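Local coordinates for RedY-like protein (Hahella chejuensis, PDB 2JDJ), which probably takes part in the biosynthesis of the red pigment prodigiosin, as a small dimeric alpha-beta barrel protein, at residues I8-V13 / Y53-V58. Sequence-based numbering, arbitrary orientation.
With IPA (isopropyl alcohol), chain E.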
# COMPACT_ATOMS: atom_id res chain seq x y z
N ILE A 8 -10.93 3.44 1.87
CA ILE A 8 -11.86 3.70 2.98
C ILE A 8 -12.65 4.96 2.71
O ILE A 8 -12.07 6.02 2.48
CB ILE A 8 -11.07 3.87 4.31
CG1 ILE A 8 -10.42 2.52 4.70
CG2 ILE A 8 -12.00 4.43 5.42
CD1 ILE A 8 -9.30 2.65 5.73
N ARG A 9 -13.98 4.87 2.76
CA ARG A 9 -14.82 6.04 2.56
C ARG A 9 -15.49 6.43 3.88
O ARG A 9 -16.15 5.60 4.49
CB ARG A 9 -15.88 5.75 1.50
CG ARG A 9 -16.53 6.98 0.89
CD ARG A 9 -17.70 6.61 -0.03
NE ARG A 9 -18.76 5.93 0.71
CZ ARG A 9 -19.79 6.55 1.31
NH1 ARG A 9 -19.96 7.86 1.23
NH2 ARG A 9 -20.68 5.82 1.97
N LEU A 10 -15.35 7.69 4.29
CA LEU A 10 -16.08 8.22 5.44
C LEU A 10 -17.53 8.42 5.04
O LEU A 10 -17.81 8.84 3.93
CB LEU A 10 -15.49 9.56 5.87
CG LEU A 10 -14.03 9.66 6.32
CD1 LEU A 10 -13.73 11.06 6.93
CD2 LEU A 10 -13.67 8.56 7.30
N PHE A 11 -18.45 8.09 5.93
CA PHE A 11 -19.85 8.40 5.71
C PHE A 11 -20.04 9.92 5.69
O PHE A 11 -20.91 10.46 5.01
CB PHE A 11 -20.73 7.77 6.80
CG PHE A 11 -20.65 6.26 6.84
CD1 PHE A 11 -20.88 5.51 5.70
CD2 PHE A 11 -20.36 5.60 8.02
CE1 PHE A 11 -20.81 4.13 5.74
CE2 PHE A 11 -20.30 4.22 8.07
CZ PHE A 11 -20.52 3.49 6.94
N ASP A 12 -19.20 10.62 6.43
CA ASP A 12 -19.35 12.05 6.54
C ASP A 12 -18.00 12.69 6.77
O ASP A 12 -17.40 12.45 7.81
CB ASP A 12 -20.27 12.31 7.73
CG ASP A 12 -20.31 13.74 8.12
OD1 ASP A 12 -20.22 14.63 7.23
OD2 ASP A 12 -20.44 13.97 9.34
N VAL A 13 -17.52 13.49 5.81
CA VAL A 13 -16.17 14.05 5.91
C VAL A 13 -16.05 15.05 7.05
O VAL A 13 -14.95 15.31 7.50
CB VAL A 13 -15.62 14.74 4.59
CG1 VAL A 13 -15.37 13.71 3.53
CG2 VAL A 13 -16.54 15.85 4.08
N TYR A 53 -13.51 7.43 -2.21
CA TYR A 53 -12.81 7.04 -0.99
C TYR A 53 -11.97 8.20 -0.48
O TYR A 53 -11.56 9.04 -1.28
CB TYR A 53 -11.93 5.80 -1.18
CG TYR A 53 -10.75 6.00 -2.13
CD1 TYR A 53 -9.47 6.31 -1.64
CD2 TYR A 53 -10.92 5.89 -3.49
CE1 TYR A 53 -8.38 6.50 -2.53
CE2 TYR A 53 -9.87 6.08 -4.37
CZ TYR A 53 -8.61 6.38 -3.89
OH TYR A 53 -7.57 6.55 -4.80
N HIS A 54 -11.75 8.25 0.84
CA HIS A 54 -11.01 9.35 1.48
C HIS A 54 -9.65 8.93 1.98
O HIS A 54 -8.71 9.75 2.03
CB HIS A 54 -11.85 9.94 2.63
CG HIS A 54 -13.23 10.30 2.19
ND1 HIS A 54 -13.51 11.44 1.48
CD2 HIS A 54 -14.39 9.62 2.28
CE1 HIS A 54 -14.79 11.46 1.16
NE2 HIS A 54 -15.35 10.37 1.64
N TYR A 55 -9.54 7.65 2.34
CA TYR A 55 -8.33 7.14 2.98
C TYR A 55 -7.92 5.85 2.34
O TYR A 55 -8.73 5.16 1.72
CB TYR A 55 -8.52 6.94 4.50
CG TYR A 55 -8.74 8.25 5.23
CD1 TYR A 55 -7.66 9.00 5.73
CD2 TYR A 55 -10.03 8.75 5.41
CE1 TYR A 55 -7.88 10.21 6.39
CE2 TYR A 55 -10.26 9.98 6.06
CZ TYR A 55 -9.19 10.69 6.54
OH TYR A 55 -9.44 11.88 7.18
N VAL A 56 -6.63 5.53 2.48
CA VAL A 56 -6.12 4.25 2.08
C VAL A 56 -5.35 3.68 3.27
O VAL A 56 -4.56 4.40 3.88
CB VAL A 56 -5.12 4.38 0.89
CG1 VAL A 56 -4.62 3.00 0.52
CG2 VAL A 56 -5.77 5.05 -0.31
N GLU A 57 -5.58 2.41 3.59
CA GLU A 57 -4.74 1.77 4.59
C GLU A 57 -3.93 0.65 3.96
O GLU A 57 -4.41 -0.02 3.04
CB GLU A 57 -5.55 1.31 5.80
CG GLU A 57 -6.36 0.03 5.62
CD GLU A 57 -7.32 -0.26 6.79
OE1 GLU A 57 -7.27 0.42 7.85
OE2 GLU A 57 -8.14 -1.18 6.65
N VAL A 58 -2.69 0.48 4.44
CA VAL A 58 -1.76 -0.52 3.98
C VAL A 58 -1.41 -1.44 5.16
O VAL A 58 -0.86 -0.99 6.17
CB VAL A 58 -0.47 0.13 3.38
CG1 VAL A 58 0.46 -0.95 2.77
CG2 VAL A 58 -0.83 1.18 2.32
C1 IPA E . -11.67 18.74 6.81
C2 IPA E . -13.04 18.08 6.73
C3 IPA E . -14.07 19.05 6.16
O2 IPA E . -13.41 17.69 8.03
O HOH W 1 -18.04 10.05 -0.32
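Ile8 and Tyr55 face each other as a hydrogen-bonded antiparallel pair: Ile8 N donates to Tyr55 O over 2.8 Å, and Tyr55 N returns a bond to Ile8 O. That oxygen also accepts from His54 N at 2.8 Å, so two consecutive N-H groups converge on one carbonyl. This is a classic beta bulge, His54 and Tyr55 together standing opposite Ile8.

A beta-branched isoleucine suits this buried strand position. Ile8 CB lies 4.0 Å from Tyr55 CB, while Ile8 CD1 sits over the flat face of the Glu57 carboxylate, 3.7 Å from Glu57 CD, the two side chains crossing at about a right angle. Glu57 turns its acid to His6, through OE2.

At the bulge, the His54 imidazole lies against the end of strand 2-10. Chi1 of -52° sets CG anti to the carbonyl carbon, and chi2 of -78° turns the ring so that its CD2 edge meets Leu10 N and Arg9 CA; Val13 CG1 sits over one face, 3.3 Å from His54 CE1. The aliphatic part of Arg9 runs alongside, CG 3.7 Å from His54 NE2, before its guanidinium reaches Glu88. His54 is buried, and its ND1 is hydrogen-bonded to Ser46 O; a leucine in place of the histidine would probably leave that carbonyl without its partner and Val13 CG1 without the ring face it packs on.

Tyr55 offers a ring edge to Leu10, with Leu10 CD1 3.7 Å from Tyr55 CE2, and its hydroxyl bonds to Glu20, so one residue serves both apolar and polar neighbours. Within the four-stranded antiparallel sheet of this ferredoxin-like fold, the contact joins the two central strands, 2-10 and 55-61; strands 37-44 and 87-97 flank them, helix 16-30 packs on Leu10 and Tyr55, and Leu98 of the second subunit touches Tyr55.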